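Local coordinates for gala protein type 1, 3 or 4 (Legionella pneumophila subsp. pneumophila, PDB 4XA9), which is a leucine-rich repeat protein of the Gala type that probably binds small GTPases and may activate their GTP hydrolysis, at residues L25-N30 with L48-N53; S70-S75 with N91-L96; L120-N125 with I143-N148; C172-I177 with G194-T199. All blocks are in the same frame, centred on the assembly; numbering follows the deposited sequence. Where two conformers were deposited one is given.

Contact 1: L25-N30 with L48-N53; sequences LNLRDN and LDLSHN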
loop_
_atom_site.group_PDB
_atom_site.type_symbol
_atom_site.label_atom_id
_atom_site.label_comp_id
_atom_site.label_asym_id
_atom_site.label_seq_id
_atom_site.Cartn_x
_atom_site.Cartn_y
_atom_site.Cartn_z
ATOM N N LEU A 25 7.859 -15.786 6.328
ATOM C CA LEU A 25 8.403 -16.953 7.015
ATOM C C LEU A 25 9.427 -16.550 8.074
ATOM O O LEU A 25 10.091 -17.405 8.652
ATOM C CB LEU A 25 9.041 -17.925 6.010
ATOM C CG LEU A 25 8.083 -18.621 5.040
ATOM C CD1 LEU A 25 8.838 -19.542 4.090
ATOM C CD2 LEU A 25 7.025 -19.402 5.808
ATOM N N ASN A 26 9.535 -15.249 8.333
ATOM C CA ASN A 26 10.530 -14.711 9.264
ATOM C C ASN A 26 11.949 -15.208 8.968
ATOM O O ASN A 26 12.723 -15.482 9.881
ATOM C CB ASN A 26 10.152 -15.050 10.711
ATOM C CG ASN A 26 8.888 -14.337 11.164
ATOM O OD1 ASN A 26 8.910 -13.143 11.458
ATOM N ND2 ASN A 26 7.784 -15.067 11.221
ATOM N N LEU A 27 12.288 -15.319 7.688
ATOM C CA LEU A 27 13.630 -15.751 7.301
ATOM C C LEU A 27 14.684 -14.736 7.717
ATOM O O LEU A 27 14.430 -13.526 7.739
ATOM C CB LEU A 27 13.717 -15.990 5.796
ATOM C CG LEU A 27 12.723 -16.980 5.190
ATOM C CD1 LEU A 27 13.043 -17.186 3.718
ATOM C CD2 LEU A 27 12.744 -18.302 5.950
ATOM N N ARG A 28 15.868 -15.232 8.056
ATOM C CA ARG A 28 16.963 -14.360 8.435
ATOM C C ARG A 28 18.153 -14.573 7.531
ATOM O O ARG A 28 18.121 -15.417 6.627
ATOM C CB ARG A 28 17.355 -14.585 9.895
ATOM C CG ARG A 28 16.246 -14.217 10.870
ATOM C CD ARG A 28 16.762 -14.107 12.289
ATOM N NE ARG A 28 17.182 -15.397 12.834
ATOM C CZ ARG A 28 16.427 -16.161 13.620
ATOM N NH1 ARG A 28 15.207 -15.763 13.962
ATOM N NH2 ARG A 28 16.895 -17.319 14.068
ATOM N N ASP A 29 19.207 -13.806 7.778
ATOM C CA ASP A 29 20.396 -13.875 6.945
ATOM C C ASP A 29 20.971 -15.284 6.872
ATOM O O ASP A 29 21.409 -15.712 5.809
ATOM C CB ASP A 29 21.456 -12.907 7.455
ATOM C CG ASP A 29 21.007 -11.468 7.377
ATOM O OD1 ASP A 29 20.091 -11.165 6.581
ATOM O OD2 ASP A 29 21.569 -10.636 8.115
ATOM N N ASN A 30 20.942 -15.993 7.977
ATOM C CA ASN A 30 21.487 -17.322 8.067
ATOM C C ASN A 30 20.751 -18.350 7.264
ATOM O O ASN A 30 21.229 -19.410 7.130
ATOM C CB ASN A 30 21.617 -17.761 9.505
ATOM C CG ASN A 30 22.801 -17.123 10.184
ATOM O OD1 ASN A 30 23.738 -16.723 9.536
ATOM N ND2 ASN A 30 22.739 -16.991 11.497
ATOM N N LEU A 48 12.061 -15.125 -7.834
ATOM C CA LEU A 48 12.080 -15.410 -6.405
ATOM C C LEU A 48 11.366 -14.345 -5.582
ATOM O O LEU A 48 11.608 -13.157 -5.764
ATOM C CB LEU A 48 13.528 -15.534 -5.945
ATOM C CG LEU A 48 13.797 -15.749 -4.459
ATOM C CD1 LEU A 48 13.279 -17.109 -4.023
ATOM C CD2 LEU A 48 15.290 -15.624 -4.181
ATOM N N ASP A 49 10.496 -14.776 -4.671
ATOM C CA ASP A 49 9.824 -13.859 -3.755
ATOM C C ASP A 49 10.260 -14.105 -2.300
ATOM O O ASP A 49 9.900 -15.109 -1.684
ATOM C CB ASP A 49 8.306 -13.990 -3.917
ATOM C CG ASP A 49 7.518 -13.080 -2.979
ATOM O OD1 ASP A 49 8.118 -12.229 -2.282
ATOM O OD2 ASP A 49 6.274 -13.197 -2.982
ATOM N N LEU A 50 11.046 -13.172 -1.770
ATOM C CA LEU A 50 11.513 -13.230 -0.387
ATOM C C LEU A 50 10.871 -12.144 0.469
ATOM O O LEU A 50 11.396 -11.786 1.520
ATOM C CB LEU A 50 13.034 -13.084 -0.320
ATOM C CG LEU A 50 13.875 -14.160 -0.994
ATOM C CD1 LEU A 50 15.353 -13.848 -0.826
ATOM C CD2 LEU A 50 13.549 -15.525 -0.415
ATOM N N SER A 51 9.739 -11.617 0.017
ATOM C CA SER A 51 9.143 -10.447 0.660
ATOM C C SER A 51 8.623 -10.756 2.057
ATOM O O SER A 51 8.309 -11.897 2.361
ATOM C CB SER A 51 8.010 -9.883 -0.198
ATOM O OG SER A 51 6.952 -10.819 -0.310
ATOM N N HIS A 52 8.552 -9.733 2.903
ATOM C CA HIS A 52 7.992 -9.864 4.245
ATOM C C HIS A 52 8.765 -10.889 5.086
ATOM O O HIS A 52 8.204 -11.860 5.590
ATOM C CB HIS A 52 6.509 -10.242 4.179
ATOM C CG HIS A 52 5.654 -9.230 3.472
ATOM N ND1 HIS A 52 5.179 -8.093 4.091
ATOM C CD2 HIS A 52 5.161 -9.202 2.209
ATOM C CE1 HIS A 52 4.444 -7.401 3.237
ATOM N NE2 HIS A 52 4.413 -8.054 2.089
ATOM N N ASN A 53 10.064 -10.657 5.224
ATOM C CA ASN A 53 10.903 -11.473 6.083
ATOM C C ASN A 53 11.805 -10.557 6.893
ATOM O O ASN A 53 11.514 -9.364 7.012
ATOM C CB ASN A 53 11.697 -12.480 5.256
ATOM C CG ASN A 53 10.850 -13.656 4.816
ATOM O OD1 ASN A 53 10.281 -14.360 5.650
ATOM N ND2 ASN A 53 10.742 -13.863 3.506
HETATM O O HOH W 1 8.117 -12.577 8.124
#
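A single side-chain oxygen, OD1 of Asn53, takes backbone N-H groups from two residues of the preceding turn of the solenoid, 25-30, and it takes them from opposite faces of its own amide plane. Leu25 N reaches it at 2.9 Å, tilted 22° from the carbonyl plane. Leu27 N comes in from the other face at 3.0 Å, well above that plane, yet its N-H points almost straight at the oxygen, with an angle of 171° at the hydrogen. With OD1 held from both faces and ND2 donating to Leu50 O at 2.9 Å and to Leu22 O, in the same turn as Leu25, both ends of the amide are tied, which should fix its rotation. This is the asparagine ladder of leucine-rich repeats, in which a buried asparagine at the end of the LxLxxN consensus satisfies the backbone of the bend after each short strand. With CG of Asn53 anti to its carbonyl carbon (chi1 -77°), beside the backbone N, the side chain lies alongside that of Leu27, pointing the same way, with CG of Leu27 3.6 Å from OD1. Apolar contact is thin: CD1 of Leu27 only just meets CD2 of Leu50, 4.5 Å away. A water bridges the two backbones, accepting from Asn26 N and donating to His52 O at 2.6 Å. Within 48-53, an Asx turn shapes the end of the strand, OD1 of Asp49 receiving both N and OG of Ser51. The ring of His52 leads away from 25-30 and stacks with Phe24 and His76.

Contact 2: S70-S75 with N91-L96; sequences SSLNIS and NHITTL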
loop_
_atom_site.group_PDB
_atom_site.type_symbol
_atom_site.label_atom_id
_atom_site.label_comp_id
_atom_site.label_asym_id
_atom_site.label_seq_id
_atom_site.Cartn_x
_atom_site.Cartn_y
_atom_site.Cartn_z
ATOM N N SER A 70 16.624 -13.692 -11.889
ATOM C CA SER A 70 16.641 -12.417 -12.612
ATOM C C SER A 70 15.512 -11.512 -12.162
ATOM O O SER A 70 15.501 -10.316 -12.452
ATOM C CB SER A 70 16.528 -12.646 -14.116
ATOM O OG SER A 70 15.227 -13.095 -14.445
ATOM N N SER A 71 14.545 -12.101 -11.471
ATOM C CA SER A 71 13.432 -11.345 -10.928
ATOM C C SER A 71 13.366 -11.600 -9.436
ATOM O O SER A 71 13.120 -12.729 -9.007
ATOM C CB SER A 71 12.116 -11.739 -11.607
ATOM O OG SER A 71 11.041 -10.985 -11.086
ATOM N N LEU A 72 13.611 -10.555 -8.655
ATOM C CA LEU A 72 13.708 -10.698 -7.211
ATOM C C LEU A 72 12.770 -9.740 -6.496
ATOM O O LEU A 72 12.834 -8.524 -6.691
ATOM C CB LEU A 72 15.150 -10.461 -6.732
ATOM C CG LEU A 72 15.277 -10.398 -5.203
ATOM C CD1 LEU A 72 14.979 -11.762 -4.576
ATOM C CD2 LEU A 72 16.643 -9.877 -4.757
ATOM N N ASN A 73 11.885 -10.299 -5.680
ATOM C CA ASN A 73 11.076 -9.513 -4.755
ATOM C C ASN A 73 11.619 -9.688 -3.346
ATOM O O ASN A 73 11.448 -10.745 -2.738
ATOM C CB ASN A 73 9.602 -9.935 -4.809
ATOM C CG ASN A 73 8.702 -9.092 -3.900
ATOM O OD1 ASN A 73 9.170 -8.287 -3.089
ATOM N ND2 ASN A 73 7.400 -9.292 -4.026
ATOM N N ILE A 74 12.274 -8.655 -2.827
ATOM C CA ILE A 74 12.760 -8.707 -1.456
ATOM C C ILE A 74 12.191 -7.524 -0.665
ATOM O O ILE A 74 12.801 -7.022 0.282
ATOM C CB ILE A 74 14.319 -8.746 -1.418
ATOM C CG1 ILE A 74 14.815 -9.235 -0.047
ATOM C CG2 ILE A 74 14.928 -7.411 -1.862
ATOM C CD1 ILE A 74 16.297 -9.560 -0.000
ATOM N N SER A 75 10.987 -7.104 -1.043
ATOM C CA SER A 75 10.314 -6.017 -0.341
ATOM C C SER A 75 9.982 -6.421 1.095
ATOM O O SER A 75 9.950 -7.599 1.419
ATOM C CB SER A 75 9.038 -5.585 -1.080
ATOM O OG SER A 75 8.073 -6.624 -1.148
ATOM N N ASN A 91 24.643 -9.698 -11.095
ATOM C CA ASN A 91 24.808 -9.733 -12.539
ATOM C C ASN A 91 23.674 -10.428 -13.299
ATOM O O ASN A 91 23.751 -10.575 -14.520
ATOM C CB ASN A 91 26.156 -10.372 -12.870
ATOM C CG ASN A 91 27.323 -9.540 -12.359
ATOM O OD1 ASN A 91 27.359 -8.322 -12.562
ATOM N ND2 ASN A 91 28.273 -10.181 -11.690
ATOM N N HIS A 92 22.610 -10.817 -12.595
ATOM C CA HIS A 92 21.452 -11.435 -13.259
ATOM C C HIS A 92 20.146 -10.665 -13.079
ATOM O O HIS A 92 19.247 -10.746 -13.914
ATOM C CB HIS A 92 21.251 -12.861 -12.756
ATOM C CG HIS A 92 22.216 -13.846 -13.333
ATOM N ND1 HIS A 92 23.373 -14.218 -12.687
ATOM C CD2 HIS A 92 22.193 -14.541 -14.495
ATOM C CE1 HIS A 92 24.023 -15.100 -13.425
ATOM N NE2 HIS A 92 23.329 -15.312 -14.527
ATOM N N ILE A 93 20.027 -9.937 -11.979
ATOM C CA ILE A 93 18.762 -9.282 -11.658
ATOM C C ILE A 93 18.470 -8.126 -12.617
ATOM O O ILE A 93 19.295 -7.232 -12.808
ATOM C CB ILE A 93 18.761 -8.802 -10.190
ATOM C CG1 ILE A 93 18.749 -10.025 -9.260
ATOM C CG2 ILE A 93 17.567 -7.902 -9.911
ATOM C CD1 ILE A 93 18.833 -9.697 -7.783
ATOM N N THR A 94 17.300 -8.180 -13.249
ATOM C CA THR A 94 16.863 -7.143 -14.182
ATOM C C THR A 94 15.553 -6.522 -13.700
ATOM O O THR A 94 15.228 -5.378 -14.034
ATOM C CB THR A 94 16.659 -7.701 -15.611
ATOM O OG1 THR A 94 15.715 -8.776 -15.575
ATOM C CG2 THR A 94 17.976 -8.202 -16.198
ATOM N N THR A 95 14.795 -7.298 -12.930
ATOM C CA THR A 95 13.550 -6.828 -12.319
ATOM C C THR A 95 13.656 -6.964 -10.812
ATOM O O THR A 95 13.816 -8.069 -10.296
ATOM C CB THR A 95 12.323 -7.618 -12.821
ATOM O OG1 THR A 95 12.129 -7.361 -14.216
ATOM C CG2 THR A 95 11.066 -7.203 -12.064
ATOM N N LEU A 96 13.577 -5.843 -10.109
ATOM C CA LEU A 96 13.857 -5.831 -8.677
ATOM C C LEU A 96 12.801 -5.079 -7.878
ATOM O O LEU A 96 12.420 -3.964 -8.235
ATOM C CB LEU A 96 15.229 -5.202 -8.418
ATOM C CG LEU A 96 15.680 -4.975 -6.972
ATOM C CD1 LEU A 96 15.864 -6.304 -6.231
ATOM C CD2 LEU A 96 16.979 -4.176 -6.956
#
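Strands 71-73 and 95-97, joined through helix 80-87 as a beta-alpha-beta unit, begin their parallel pairing here, and Ser70 O is the acceptor at its start. Two consecutive backbone N-H groups converge on that oxygen: Thr94 N at 2.9 Å lies in the carbonyl plane on a lone pair, whereas Thr95 N at 3.1 Å arrives nearly along the C=O axis. Both bonds are close to straight, so the bend at Thr94 is tied to the start of strand 71-73 before its own strand begins. The next rung runs the other way, Leu72 N donating to Thr95 O at 3.0 Å, and Ser71 and Leu72 thereby pair with Thr95 and Leu96. Side chains alternate along each strand, so paired residues share a face. On the face carrying Ser71 and Thr95, OG of Ser71 rests 3.9 Å from CG2 of Thr95. On the other, buried face, CD2 of Leu72 is the meeting point: it touches CD1 of Ile93 at 3.7 Å from a slanting approach, and CD1 of Leu96 at 3.9 Å from a side chain lying beside it and pointing the same way. CG of Leu72 is anti to its backbone N (chi1 172°), and that of Leu96 likewise, which sets both CG atoms in the same relation to their backbones. Leu87 of helix 80-87 packs on both. Stacked leucines behind a polar strand face, repeated along short parallel strands, are the signature of the leucine-rich repeat.

Contact 3: L120-N125 with I143-N148; sequences LYALYN and IDLCFN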
loop_
_atom_site.group_PDB
_atom_site.type_symbol
_atom_site.label_atom_id
_atom_site.label_comp_id
_atom_site.label_asym_id
_atom_site.label_seq_id
_atom_site.Cartn_x
_atom_site.Cartn_y
_atom_site.Cartn_z
ATOM N N LEU A 120 12.370 -1.323 -11.560
ATOM C CA LEU A 120 12.621 -1.160 -10.132
ATOM C C LEU A 120 11.371 -0.736 -9.367
ATOM O O LEU A 120 10.771 0.309 -9.647
ATOM C CB LEU A 120 13.738 -0.137 -9.894
ATOM C CG LEU A 120 14.056 0.182 -8.426
ATOM C CD1 LEU A 120 14.574 -1.055 -7.704
ATOM C CD2 LEU A 120 15.044 1.329 -8.300
ATOM N N TYR A 121 10.983 -1.559 -8.400
ATOM C CA TYR A 121 9.946 -1.190 -7.443
ATOM C C TYR A 121 10.646 -0.797 -6.159
ATOM O O TYR A 121 11.419 -1.587 -5.606
ATOM C CB TYR A 121 8.970 -2.342 -7.187
ATOM C CG TYR A 121 8.315 -2.894 -8.433
ATOM C CD1 TYR A 121 7.128 -2.366 -8.907
ATOM C CD2 TYR A 121 8.894 -3.947 -9.137
ATOM C CE1 TYR A 121 6.528 -2.863 -10.044
ATOM C CE2 TYR A 121 8.300 -4.458 -10.279
ATOM C CZ TYR A 121 7.116 -3.910 -10.726
ATOM O OH TYR A 121 6.516 -4.405 -11.860
ATOM N N ALA A 122 10.399 0.418 -5.686
ATOM C CA ALA A 122 11.094 0.899 -4.501
ATOM C C ALA A 122 10.180 1.777 -3.671
ATOM O O ALA A 122 10.593 2.831 -3.187
ATOM C CB ALA A 122 12.368 1.666 -4.893
ATOM N N LEU A 123 8.937 1.338 -3.519
ATOM C CA LEU A 123 7.946 2.073 -2.742
ATOM C C LEU A 123 8.425 2.239 -1.309
ATOM O O LEU A 123 9.077 1.344 -0.764
ATOM C CB LEU A 123 6.595 1.347 -2.747
ATOM C CG LEU A 123 5.763 1.251 -4.025
ATOM C CD1 LEU A 123 6.402 0.300 -5.033
ATOM C CD2 LEU A 123 4.356 0.778 -3.688
ATOM N N TYR A 124 8.077 3.376 -0.709
ATOM C CA TYR A 124 8.366 3.672 0.701
ATOM C C TYR A 124 9.787 3.300 1.136
ATOM O O TYR A 124 9.995 2.303 1.815
ATOM C CB TYR A 124 7.354 2.968 1.614
ATOM C CG TYR A 124 7.343 3.537 3.017
ATOM C CD1 TYR A 124 6.766 4.776 3.272
ATOM C CD2 TYR A 124 7.923 2.850 4.079
ATOM C CE1 TYR A 124 6.762 5.316 4.546
ATOM C CE2 TYR A 124 7.924 3.382 5.363
ATOM C CZ TYR A 124 7.341 4.617 5.586
ATOM O OH TYR A 124 7.333 5.160 6.854
ATOM N N ASN A 125 10.762 4.111 0.748
ATOM C CA ASN A 125 12.148 3.811 1.065
ATOM C C ASN A 125 12.916 5.034 1.546
ATOM O O ASN A 125 14.147 5.039 1.525
ATOM C CB ASN A 125 12.852 3.195 -0.151
ATOM C CG ASN A 125 12.890 1.675 -0.098
ATOM O OD1 ASN A 125 13.232 1.083 0.934
ATOM N ND2 ASN A 125 12.538 1.034 -1.209
ATOM N N ILE A 143 9.915 2.496 -13.197
ATOM C CA ILE A 143 10.177 2.754 -11.782
ATOM C C ILE A 143 8.868 3.015 -11.037
ATOM O O ILE A 143 8.023 3.797 -11.489
ATOM C CB ILE A 143 11.107 3.977 -11.550
ATOM C CG1 ILE A 143 12.137 4.131 -12.671
ATOM C CG2 ILE A 143 11.834 3.851 -10.208
ATOM C CD1 ILE A 143 13.114 5.278 -12.425
ATOM N N ASP A 144 8.710 2.356 -9.894
ATOM C CA ASP A 144 7.591 2.605 -8.998
ATOM C C ASP A 144 8.143 3.205 -7.715
ATOM O O ASP A 144 8.908 2.553 -6.996
ATOM C CB ASP A 144 6.818 1.312 -8.719
ATOM C CG ASP A 144 5.483 1.554 -8.011
ATOM O OD1 ASP A 144 5.380 2.520 -7.220
ATOM O OD2 ASP A 144 4.539 0.761 -8.236
ATOM N N LEU A 145 7.757 4.445 -7.429
ATOM C CA LEU A 145 8.312 5.178 -6.296
ATOM C C LEU A 145 7.258 5.669 -5.304
ATOM O O LEU A 145 7.498 6.637 -4.585
ATOM C CB LEU A 145 9.125 6.377 -6.798
ATOM C CG LEU A 145 10.392 6.013 -7.560
ATOM C CD1 LEU A 145 11.016 7.238 -8.223
ATOM C CD2 LEU A 145 11.381 5.331 -6.611
ATOM N N CYS A 146 6.105 5.009 -5.260
ATOM C CA CYS A 146 5.018 5.430 -4.374
ATOM C C CYS A 146 5.489 5.567 -2.931
ATOM O O CYS A 146 6.349 4.815 -2.489
ATOM C CB CYS A 146 3.851 4.444 -4.439
ATOM S SG CYS A 146 3.058 4.354 -6.046
ATOM N N PHE A 147 4.927 6.541 -2.218
ATOM C CA PHE A 147 5.206 6.766 -0.796
ATOM C C PHE A 147 6.639 7.213 -0.537
ATOM O O PHE A 147 7.183 6.957 0.536
ATOM C CB PHE A 147 4.914 5.511 0.042
ATOM C CG PHE A 147 3.585 4.865 -0.255
ATOM C CD1 PHE A 147 2.398 5.545 -0.026
ATOM C CD2 PHE A 147 3.527 3.563 -0.721
ATOM C CE1 PHE A 147 1.177 4.951 -0.285
ATOM C CE2 PHE A 147 2.305 2.959 -0.982
ATOM C CZ PHE A 147 1.128 3.655 -0.760
ATOM N N ASN A 148 7.246 7.866 -1.520
ATOM C CA ASN A 148 8.535 8.533 -1.343
ATOM C C ASN A 148 8.373 10.028 -1.600
ATOM O O ASN A 148 7.839 10.424 -2.635
ATOM C CB ASN A 148 9.605 7.969 -2.287
ATOM C CG ASN A 148 9.993 6.539 -1.954
ATOM O OD1 ASN A 148 10.737 6.289 -1.002
ATOM N ND2 ASN A 148 9.510 5.593 -2.753
#
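Leu123 packs tightly against Asp144 and Cys146 where two turns of the leucine-rich repeat solenoid lie one on the next, its CD1 only 3.3 Å from OD1 of Asp144. With CG anti to the carbonyl carbon (chi1 -69°), CG itself comes 3.7 Å from CB of Cys146. Backbone bonds knit the same two turns: Asp144 N to Leu120 O and Ala122 N to Asp144 O pair the parallel strands, and Tyr124 N to Cys146 O carries the pairing on past their ends. Contact is looser among the side chains behind the strands, where CB of Ala122 and CD2 of Leu145 stand 4.2 Å apart and CB of Leu120 meets CG2 of Ile143 at 4.4 Å. Tyr121 stands on the strand face it shares with Asp144, while Tyr124 and Phe147 lie in the bends that follow the strands. Tyr124 crosses Phe147 at about a right angle, with CB of Phe147 at the edge of the tyrosine ring, 3.8 Å from CD1. The outward part is covered by the chain of another protein: Tyr121 and Phe147 stack on its side chains, and the hydroxyl of Tyr124 hydrogen-bonds to its backbone, consistent with a partner-binding surface. The amide of Asn148 spans the two turns with both its ends, OD1 receiving Asn125 N at 2.8 Å while ND2 donates to Ala122 O at 3.0 Å, tilted 26° from that carbonyl's plane.

Contact 4: C172-I177 with G194-T199; sequences CDVSDI and GKNAIT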
loop_
_atom_site.group_PDB
_atom_site.type_symbol
_atom_site.label_atom_id
_atom_site.label_comp_id
_atom_site.label_asym_id
_atom_site.label_seq_id
_atom_site.Cartn_x
_atom_site.Cartn_y
_atom_site.Cartn_z
ATOM N N CYS A 172 3.736 11.221 -3.509
ATOM C CA CYS A 172 5.142 11.599 -3.585
ATOM C C CYS A 172 5.367 13.103 -3.441
ATOM O O CYS A 172 6.429 13.610 -3.814
ATOM C CB CYS A 172 5.752 11.111 -4.904
ATOM S SG CYS A 172 5.951 9.301 -5.028
ATOM N N ASP A 173 4.371 13.800 -2.900
ATOM C CA ASP A 173 4.430 15.254 -2.711
ATOM C C ASP A 173 4.681 16.007 -4.020
ATOM O O ASP A 173 5.443 16.974 -4.059
ATOM C CB ASP A 173 5.503 15.620 -1.676
ATOM C CG ASP A 173 5.126 15.186 -0.267
ATOM O OD1 ASP A 173 3.935 15.288 0.087
ATOM O OD2 ASP A 173 6.014 14.727 0.482
ATOM N N VAL A 174 4.019 15.567 -5.085
ATOM C CA VAL A 174 4.127 16.220 -6.383
ATOM C C VAL A 174 3.025 17.262 -6.567
ATOM O O VAL A 174 1.845 16.971 -6.354
ATOM C CB VAL A 174 4.046 15.193 -7.533
ATOM C CG1 VAL A 174 4.037 15.896 -8.878
ATOM C CG2 VAL A 174 5.196 14.208 -7.449
ATOM N N SER A 175 3.402 18.477 -6.958
ATOM C CA SER A 175 2.406 19.496 -7.289
ATOM C C SER A 175 2.333 19.692 -8.800
ATOM O O SER A 175 2.920 18.924 -9.553
ATOM C CB SER A 175 2.732 20.826 -6.607
ATOM O OG SER A 175 3.872 21.425 -7.200
ATOM N N ASP A 176 1.626 20.738 -9.229
ATOM C CA ASP A 176 1.465 21.040 -10.650
ATOM C C ASP A 176 2.796 21.269 -11.344
ATOM O O ASP A 176 2.956 20.919 -12.509
ATOM C CB ASP A 176 0.569 22.267 -10.844
ATOM C CG ASP A 176 -0.891 21.979 -10.545
ATOM O OD1 ASP A 176 -1.374 20.902 -10.947
ATOM O OD2 ASP A 176 -1.557 22.832 -9.917
ATOM N N ILE A 177 3.745 21.858 -10.622
ATOM C CA ILE A 177 5.079 22.123 -11.150
ATOM C C ILE A 177 5.752 20.854 -11.667
ATOM O O ILE A 177 6.305 20.826 -12.770
ATOM C CB ILE A 177 5.989 22.751 -10.079
ATOM C CG1 ILE A 177 5.336 24.002 -9.488
ATOM C CG2 ILE A 177 7.365 23.058 -10.655
ATOM C CD1 ILE A 177 5.037 25.066 -10.506
ATOM N N GLY A 194 -1.192 9.484 -8.403
ATOM C CA GLY A 194 -2.260 9.568 -7.464
ATOM C C GLY A 194 -1.853 10.135 -6.115
ATOM O O GLY A 194 -0.722 10.106 -5.762
ATOM N N LYS A 195 -2.860 10.669 -5.457
ATOM C CA LYS A 195 -2.606 11.092 -4.017
ATOM C C LYS A 195 -1.523 12.192 -3.877
ATOM O O LYS A 195 -0.631 12.102 -3.025
ATOM C CB LYS A 195 -2.364 9.957 -3.125
ATOM C CG LYS A 195 -2.745 10.085 -1.687
ATOM C CD LYS A 195 -4.215 10.018 -1.473
ATOM C CE LYS A 195 -4.531 9.950 -0.008
ATOM N NZ LYS A 195 -4.935 8.569 0.331
ATOM N N ASN A 196 -1.445 13.138 -4.785
ATOM C CA ASN A 196 -0.470 14.192 -4.765
ATOM C C ASN A 196 -1.228 15.537 -4.610
ATOM O O ASN A 196 -2.257 15.559 -4.084
ATOM C CB ASN A 196 0.406 14.158 -5.999
ATOM C CG ASN A 196 1.505 13.111 -5.917
ATOM O OD1 ASN A 196 2.196 13.017 -4.950
ATOM N ND2 ASN A 196 1.615 12.320 -6.941
ATOM N N ALA A 197 -0.674 16.634 -5.076
ATOM C CA ALA A 197 -1.354 17.928 -4.991
ATOM C C ALA A 197 -1.561 18.527 -6.371
ATOM O O ALA A 197 -1.351 19.719 -6.574
ATOM C CB ALA A 197 -0.568 18.894 -4.117
ATOM N N ILE A 198 -1.966 17.696 -7.319
ATOM C CA ILE A 198 -2.098 18.132 -8.702
ATOM C C ILE A 198 -3.476 18.742 -8.956
ATOM O O ILE A 198 -4.488 18.222 -8.486
ATOM C CB ILE A 198 -1.826 16.954 -9.652
ATOM C CG1 ILE A 198 -0.408 16.423 -9.403
ATOM C CG2 ILE A 198 -2.007 17.350 -11.103
ATOM C CD1 ILE A 198 -0.050 15.234 -10.233
ATOM N N THR A 199 -3.517 19.856 -9.684
ATOM C CA THR A 199 -4.790 20.541 -9.922
ATOM C C THR A 199 -5.133 20.600 -11.403
ATOM O O THR A 199 -4.464 19.978 -12.229
ATOM C CB THR A 199 -4.786 21.985 -9.371
ATOM O OG1 THR A 199 -3.950 22.813 -10.194
ATOM C CG2 THR A 199 -4.279 22.011 -7.936
HETATM O O HOH W 2 1.875 13.383 -1.484
#
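OD1 of Asn196 is gripped by two backbone N-H groups of 172-177. Cys172 N reaches it at 2.8 Å, tilted 16° from the carbonyl plane, and Val174 N at 3.1 Å from well above that plane, with a nearly straight N-H. The side chain crosses that of Val174 at a slant, its CG 3.7 Å from CB of the valine, while ND2 turns to Ala169 O. One residue on, Ala197 N returns a bond to Val174 O at 2.8 Å, so donors pass in both directions between the loops. Farther along, the side chains of Asp176 and Thr199 cross at about a right angle: OD1 takes Thr199 N at 2.7 Å on its syn side, and OD2 faces the hydroxyl OG1. OD1 is also hydrogen-bonded to OG of Ser202, so the carboxylate sits among the polar groups leading into helix 203-207. Ser175 occupies the N-cap of helix 176-184, although its capping bond to Ile177 N is weak and OG has a further partner in Asp152. Asp173 forms a salt bridge with a basic side chain of another protein's chain. An asparagine oxygen accepting backbone N-H groups of the preceding turn, followed by a loop that leads to a helix, is typical of the leucine-rich repeat.

All four contacts join successive turns of one solenoid, but at different places along it. Contact 3 is the most buried, its centre about 4 Å from the centre of the chain; contacts 1, 2 and 4 are only partly buried, and the centres of contacts 1 and 4 lie about 19 and 18 Å from it, on opposite sides. Contacts 1, 2 and 3 reach the same sheet: contact 1 adjoins contact 2 through strands 47-49 and 71-73, and contact 2 adjoins contact 3 through strands 95-97 and 119-121. Strand pairing and leucines dominate contact 2, an asparagine amide carries contact 1, contact 4 adds a carboxylate, and contact 3 combines strand pairing with an amide. Contact 4 touches contact 3 through Cys172.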